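Local coordinates for protein Mannose/sialic acid-binding lectin (PDB 3A0C) that probably binds carbohydrates such as mannose, as a bulb-type plant lectin of the beta-prism II fold, at residues R54-N59 against V64-S69; T76-K81 against V95-P100. One frame throughout, in Å; residues are numbered along the deposited sequence.

In the fold
Interaction 1 (54-59 with 64-69) lies within a single antiparallel hairpin, whereas interaction 2 (76-81 with 95-100) sets a loop beside a strand of a different sheet. The first is partly buried and rich in directional bonds: backbone pairs tie its strands, and a histidine, a tyrosine and an arginine gather on one face. The second is a surface contact with no hydrogen bond between its segments, resting on a buried isoleucine and, farther along, a proline near a lysine. Their centres are about 14 Å apart, yet they meet where Leu-57 CD1 packs 4.1 Å from Ile-97 CD1, so side chains of the two sheets touch in the interior of the prism.

Interaction 1 of 2, residues R54-N59 against V64-S69; sequences RLTLHN and VIYDQS
His-58 and Tyr-66 meet rim to rim: NE2 of His-58 lies 2.9 Å from OH of Tyr-66 in a hydrogen bond whose donor may be either residue. The imidazole reaches the tyrosine at its edge, with the two planes 80° apart, so neither ring covers the other's face. Each ring also carries a branched side chain of its own segment on one face. Thr-56 CG2 sits 3.7 Å above the His-58 plane, and Val-64 CG1 lies 3.6 Å above that of Tyr-66, both offset toward the rim. The other branch of Val-64, CG2, touches the edge of the imidazole.

Arg-54, at the start of strand 54-57, approaches the same tyrosine. Its CG is wedged between the backbone N and the carbonyl carbon (chi1 64°), and the chain then runs extended to NE, laying one face of the guanidinium against CB and CG of Tyr-66. NH1 comes 3.1 Å from CD2 of Tyr-66, obliquely to the ring. The same NH1 donates to Thr-56 OG1 at 2.6 Å, nearly in the guanidinium plane, which helps fix the rotation of that group, while NH2 has a weak bond to Asn-70.

Beneath these side chains, Arg-54 pairs with Tyr-66 and Thr-56 with Val-64 as hydrogen-bonded antiparallel pairs; Val-64 N reaches Thr-56 O at 2.8 Å. Between them Leu-55 and Ile-65 form the non-hydrogen-bonded pair and turn to the other face, where Leu-55 CD1 meets Ile-65 CG1 at 3.6 Å and Phe-32 packs on both residues. The result is a beta hairpin of one beta-prism II sheet. His-58, Val-64 and Tyr-66 align with the Gln, Val and Tyr of the family's QxDxNxVxY sugar-binding motif; with histidine replacing Gln, the structure leaves sugar binding here unsettled.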
loop_
_atom_site.group_PDB
_atom_site.type_symbol
_atom_site.label_atom_id
_atom_site.label_comp_id
_atom_site.label_asym_id
_atom_site.label_seq_id
_atom_site.Cartn_x
_atom_site.Cartn_y
_atom_site.Cartn_z
ATOM N N ARG A 54 -18.982 -2.336 -6.644
ATOM C CA ARG A 54 -17.866 -2.640 -5.759
ATOM C C ARG A 54 -16.620 -2.611 -6.632
ATOM O O ARG A 54 -16.685 -2.901 -7.817
ATOM C CB ARG A 54 -18.014 -4.020 -5.121
ATOM C CG ARG A 54 -17.989 -5.176 -6.097
ATOM C CD ARG A 54 -18.182 -6.504 -5.379
ATOM N NE ARG A 54 -18.720 -7.541 -6.260
ATOM C CZ ARG A 54 -17.996 -8.259 -7.108
ATOM N NH1 ARG A 54 -16.684 -8.070 -7.203
ATOM N NH2 ARG A 54 -18.588 -9.167 -7.863
ATOM N N LEU A 55 -15.495 -2.223 -6.054
ATOM C CA LEU A 55 -14.243 -2.180 -6.795
ATOM C C LEU A 55 -13.415 -3.346 -6.292
ATOM O O LEU A 55 -13.001 -3.367 -5.141
ATOM C CB LEU A 55 -13.501 -0.865 -6.534
ATOM C CG LEU A 55 -12.136 -0.778 -7.227
ATOM C CD1 LEU A 55 -12.280 -0.211 -8.635
ATOM C CD2 LEU A 55 -11.211 0.080 -6.391
ATOM N N THR A 56 -13.171 -4.320 -7.152
ATOM C CA THR A 56 -12.416 -5.484 -6.757
ATOM C C THR A 56 -11.044 -5.504 -7.411
ATOM O O THR A 56 -10.921 -5.243 -8.609
ATOM C CB THR A 56 -13.161 -6.780 -7.156
ATOM O OG1 THR A 56 -14.492 -6.755 -6.633
ATOM C CG2 THR A 56 -12.450 -7.990 -6.617
ATOM N N LEU A 57 -10.012 -5.777 -6.611
ATOM C CA LEU A 57 -8.659 -5.928 -7.142
ATOM C C LEU A 57 -8.373 -7.446 -7.100
ATOM O O LEU A 57 -8.202 -8.021 -6.034
ATOM C CB LEU A 57 -7.624 -5.171 -6.294
ATOM C CG LEU A 57 -6.155 -5.397 -6.706
ATOM C CD1 LEU A 57 -5.959 -4.962 -8.136
ATOM C CD2 LEU A 57 -5.212 -4.635 -5.802
ATOM N N HIS A 58 -8.349 -8.090 -8.260
ATOM C CA HIS A 58 -8.103 -9.530 -8.346
ATOM C C HIS A 58 -6.643 -9.883 -8.114
ATOM O O HIS A 58 -5.765 -9.024 -8.202
ATOM C CB HIS A 58 -8.533 -10.049 -9.719
ATOM C CG HIS A 58 -9.989 -9.866 -9.996
ATOM N ND1 HIS A 58 -10.962 -10.565 -9.316
ATOM C CD2 HIS A 58 -10.640 -9.031 -10.838
ATOM C CE1 HIS A 58 -12.153 -10.166 -9.728
ATOM N NE2 HIS A 58 -11.987 -9.236 -10.652
ATOM N N ASN A 59 -6.381 -11.159 -7.839
ATOM C CA ASN A 59 -5.018 -11.608 -7.589
ATOM C C ASN A 59 -4.117 -11.562 -8.804
ATOM O O ASN A 59 -2.924 -11.843 -8.689
ATOM C CB ASN A 59 -4.996 -13.030 -7.031
ATOM C CG ASN A 59 -5.593 -13.129 -5.649
ATOM O OD1 ASN A 59 -5.362 -12.281 -4.797
ATOM N ND2 ASN A 59 -6.353 -14.185 -5.415
ATOM N N VAL A 64 -11.240 -4.174 -11.229
ATOM C CA VAL A 64 -12.537 -4.135 -11.900
ATOM C C VAL A 64 -13.700 -3.571 -11.085
ATOM O O VAL A 64 -13.761 -3.757 -9.869
ATOM C CB VAL A 64 -12.920 -5.571 -12.336
ATOM C CG1 VAL A 64 -14.163 -5.556 -13.219
ATOM C CG2 VAL A 64 -11.730 -6.231 -13.021
ATOM N N ILE A 65 -14.617 -2.875 -11.762
ATOM C CA ILE A 65 -15.811 -2.338 -11.107
ATOM C C ILE A 65 -16.975 -3.214 -11.591
ATOM O O ILE A 65 -17.188 -3.357 -12.787
ATOM C CB ILE A 65 -16.103 -0.851 -11.491
ATOM C CG1 ILE A 65 -15.116 0.095 -10.796
ATOM C CG2 ILE A 65 -17.528 -0.462 -11.068
ATOM C CD1 ILE A 65 -15.319 1.559 -11.155
ATOM N N TYR A 66 -17.704 -3.815 -10.657
ATOM C CA TYR A 66 -18.833 -4.680 -10.984
ATOM C C TYR A 66 -20.125 -4.060 -10.439
ATOM O O TYR A 66 -20.127 -3.493 -9.349
ATOM C CB TYR A 66 -18.647 -6.054 -10.327
ATOM C CG TYR A 66 -17.511 -6.919 -10.845
ATOM C CD1 TYR A 66 -17.637 -7.641 -12.028
ATOM C CD2 TYR A 66 -16.326 -7.045 -10.123
ATOM C CE1 TYR A 66 -16.608 -8.472 -12.484
ATOM C CE2 TYR A 66 -15.286 -7.874 -10.569
ATOM C CZ TYR A 66 -15.431 -8.582 -11.750
ATOM O OH TYR A 66 -14.389 -9.361 -12.216
ATOM N N ASP A 67 -21.228 -4.158 -11.173
ATOM C CA ASP A 67 -22.472 -3.605 -10.649
ATOM C C ASP A 67 -23.039 -4.643 -9.703
ATOM O O ASP A 67 -22.356 -5.589 -9.340
ATOM C CB ASP A 67 -23.482 -3.313 -11.762
ATOM C CG ASP A 67 -23.924 -4.563 -12.502
ATOM O OD1 ASP A 67 -23.757 -5.672 -11.958
ATOM O OD2 ASP A 67 -24.449 -4.438 -13.628
ATOM N N GLN A 68 -24.294 -4.485 -9.315
ATOM C CA GLN A 68 -24.918 -5.428 -8.394
ATOM C C GLN A 68 -25.231 -6.756 -9.070
ATOM O O GLN A 68 -25.434 -7.763 -8.388
ATOM C CB GLN A 68 -26.198 -4.822 -7.808
ATOM C CG GLN A 68 -26.531 -5.311 -6.407
ATOM C CD GLN A 68 -27.663 -4.514 -5.763
ATOM O OE1 GLN A 68 -28.799 -4.520 -6.240
ATOM N NE2 GLN A 68 -27.349 -3.818 -4.676
ATOM N N SER A 69 -25.269 -6.757 -10.404
ATOM C CA SER A 69 -25.544 -7.973 -11.176
ATOM C C SER A 69 -24.265 -8.590 -11.735
ATOM O O SER A 69 -24.310 -9.390 -12.667
ATOM C CB SER A 69 -26.500 -7.676 -12.335
ATOM O OG SER A 69 -27.727 -7.155 -11.855
#

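Interaction 2 of 2, residues T76-K81 against V95-P100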
loop_
_atom_site.group_PDB
_atom_site.type_symbol
_atom_site.label_atom_id
_atom_site.label_comp_id
_atom_site.label_asym_id
_atom_site.label_seq_id
_atom_site.Cartn_x
_atom_site.Cartn_y
_atom_site.Cartn_z
ATOM N N THR A 76 -9.154 -1.953 -15.400
ATOM C CA THR A 76 -7.891 -1.410 -15.868
ATOM C C THR A 76 -7.318 -2.411 -16.861
ATOM O O THR A 76 -6.399 -2.098 -17.631
ATOM C CB THR A 76 -6.898 -1.224 -14.706
ATOM O OG1 THR A 76 -6.515 -2.506 -14.197
ATOM C CG2 THR A 76 -7.538 -0.442 -13.597
ATOM N N LYS A 77 -7.883 -3.615 -16.827
ATOM C CA LYS A 77 -7.473 -4.722 -17.692
ATOM C C LYS A 77 -5.968 -5.016 -17.602
ATOM O O LYS A 77 -5.355 -5.496 -18.541
ATOM C CB LYS A 77 -7.880 -4.431 -19.135
ATOM C CG LYS A 77 -7.673 -5.597 -20.078
ATOM C CD LYS A 77 -8.427 -5.394 -21.384
ATOM C CE LYS A 77 -7.975 -6.394 -22.436
ATOM N NZ LYS A 77 -8.813 -6.320 -23.664
ATOM N N THR A 78 -5.391 -4.734 -16.441
ATOM C CA THR A 78 -3.967 -4.940 -16.200
ATOM C C THR A 78 -3.747 -6.260 -15.472
ATOM O O THR A 78 -3.049 -6.322 -14.458
ATOM C CB THR A 78 -3.412 -3.817 -15.337
ATOM O OG1 THR A 78 -4.144 -3.778 -14.110
ATOM C CG2 THR A 78 -3.544 -2.477 -16.052
ATOM N N ASN A 79 -4.343 -7.322 -15.988
ATOM C CA ASN A 79 -4.198 -8.615 -15.350
ATOM C C ASN A 79 -3.033 -9.419 -15.910
ATOM O O ASN A 79 -2.915 -9.602 -17.119
ATOM C CB ASN A 79 -5.485 -9.415 -15.491
ATOM C CG ASN A 79 -5.905 -9.572 -16.919
ATOM O OD1 ASN A 79 -6.189 -8.591 -17.605
ATOM N ND2 ASN A 79 -5.945 -10.812 -17.389
ATOM N N GLY A 80 -2.174 -9.900 -15.019
ATOM C CA GLY A 80 -1.034 -10.680 -15.441
ATOM C C GLY A 80 -0.872 -11.890 -14.547
ATOM O O GLY A 80 -1.834 -12.629 -14.311
ATOM N N LYS A 81 0.342 -12.076 -14.029
ATOM C CA LYS A 81 0.653 -13.205 -13.155
ATOM C C LYS A 81 -0.245 -13.328 -11.944
ATOM O O LYS A 81 -0.379 -12.397 -11.148
ATOM C CB LYS A 81 2.113 -13.142 -12.695
ATOM C CG LYS A 81 2.440 -14.134 -11.591
ATOM C CD LYS A 81 3.913 -14.476 -11.529
ATOM C CE LYS A 81 4.272 -15.053 -10.152
ATOM N NZ LYS A 81 3.340 -16.113 -9.662
ATOM N N VAL A 95 -2.671 7.126 -7.194
ATOM C CA VAL A 95 -3.270 5.851 -6.809
ATOM C C VAL A 95 -2.646 4.780 -7.691
ATOM O O VAL A 95 -2.888 4.729 -8.896
ATOM C CB VAL A 95 -4.790 5.868 -7.016
ATOM C CG1 VAL A 95 -5.363 4.481 -6.780
ATOM C CG2 VAL A 95 -5.420 6.896 -6.063
ATOM N N VAL A 96 -1.850 3.914 -7.064
ATOM C CA VAL A 96 -1.091 2.886 -7.760
ATOM C C VAL A 96 -1.375 1.433 -7.372
ATOM O O VAL A 96 -1.657 1.119 -6.214
ATOM C CB VAL A 96 0.427 3.147 -7.540
ATOM C CG1 VAL A 96 1.257 2.299 -8.472
ATOM C CG2 VAL A 96 0.724 4.625 -7.716
ATOM N N ILE A 97 -1.284 0.556 -8.367
ATOM C CA ILE A 97 -1.456 -0.883 -8.174
ATOM C C ILE A 97 -0.043 -1.473 -8.270
ATOM O O ILE A 97 0.681 -1.225 -9.246
ATOM C CB ILE A 97 -2.341 -1.532 -9.291
ATOM C CG1 ILE A 97 -3.780 -1.017 -9.200
ATOM C CG2 ILE A 97 -2.328 -3.053 -9.174
ATOM C CD1 ILE A 97 -4.733 -1.620 -10.239
ATOM N N TYR A 98 0.357 -2.226 -7.251
ATOM C CA TYR A 98 1.678 -2.857 -7.241
ATOM C C TYR A 98 1.548 -4.370 -7.125
ATOM O O TYR A 98 0.565 -4.876 -6.583
ATOM C CB TYR A 98 2.535 -2.364 -6.057
ATOM C CG TYR A 98 2.891 -0.886 -6.046
ATOM C CD1 TYR A 98 2.095 0.044 -5.360
ATOM C CD2 TYR A 98 4.073 -0.434 -6.634
ATOM C CE1 TYR A 98 2.476 1.372 -5.248
ATOM C CE2 TYR A 98 4.462 0.895 -6.528
ATOM C CZ TYR A 98 3.665 1.788 -5.831
ATOM O OH TYR A 98 4.083 3.089 -5.683
ATOM N N GLY A 99 2.552 -5.086 -7.614
ATOM C CA GLY A 99 2.546 -6.538 -7.545
ATOM C C GLY A 99 3.460 -7.170 -8.583
ATOM O O GLY A 99 3.877 -6.495 -9.529
ATOM N N PRO A 100 3.767 -8.475 -8.456
ATOM C CA PRO A 100 3.279 -9.352 -7.380
ATOM C C PRO A 100 3.972 -9.100 -6.030
ATOM O O PRO A 100 4.629 -8.081 -5.820
ATOM C CB PRO A 100 3.587 -10.764 -7.907
ATOM C CG PRO A 100 3.805 -10.584 -9.387
ATOM C CD PRO A 100 4.517 -9.256 -9.459
#
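Ile-97 points its CD1 at the hydroxyls of two threonines in the loop, 4.4 Å from OG1 of Thr-76 and 4.5 Å from OG1 of Thr-78. These are loose van der Waals contacts, and no hydrogen bond joins the segments. The isoleucine reaches this far because CG1 stands opposite the carbonyl carbon (chi1 -67°) and the chain continues extended through chi2, carrying CD1 away from the strand toward the loop.

Both threonines place OG1 between the backbone N and the carbonyl carbon, with chi1 of 67° in Thr-76, and this brings the two hydroxyls together. Thr-76 OG1 donates to Thr-78 OG1 at 2.7 Å, and Thr-78 OG1 is in turn bonded to Gly-61 O. The oxygens facing the isoleucine methyl are therefore supplied with partners from the loop and the hairpin turn.

At the other end, Lys-81 CG passes 4.4 Å from Pro-100 CG. The lysine is extended as far as CE and bends only at its last torsion (chi4 47°); the contact thus uses the aliphatic stem, while NZ makes a long, weak ion pair with Asp-83. A cis peptide precedes Pro-100, where strand 95-104 is interrupted after Tyr-98.

The loop 76-81 follows strand 72-75 and leads toward strand 86-89, the neighbour of strand 95-98 within the subunit. Along its other edge, strand 95-98 pairs antiparallel, through Val-96, Ile-97 and Tyr-98, with a strand of the second subunit, whose Trp-103 and Val-102 pack on Thr-76 and Thr-78 respectively, so the contact borders the dimer interface.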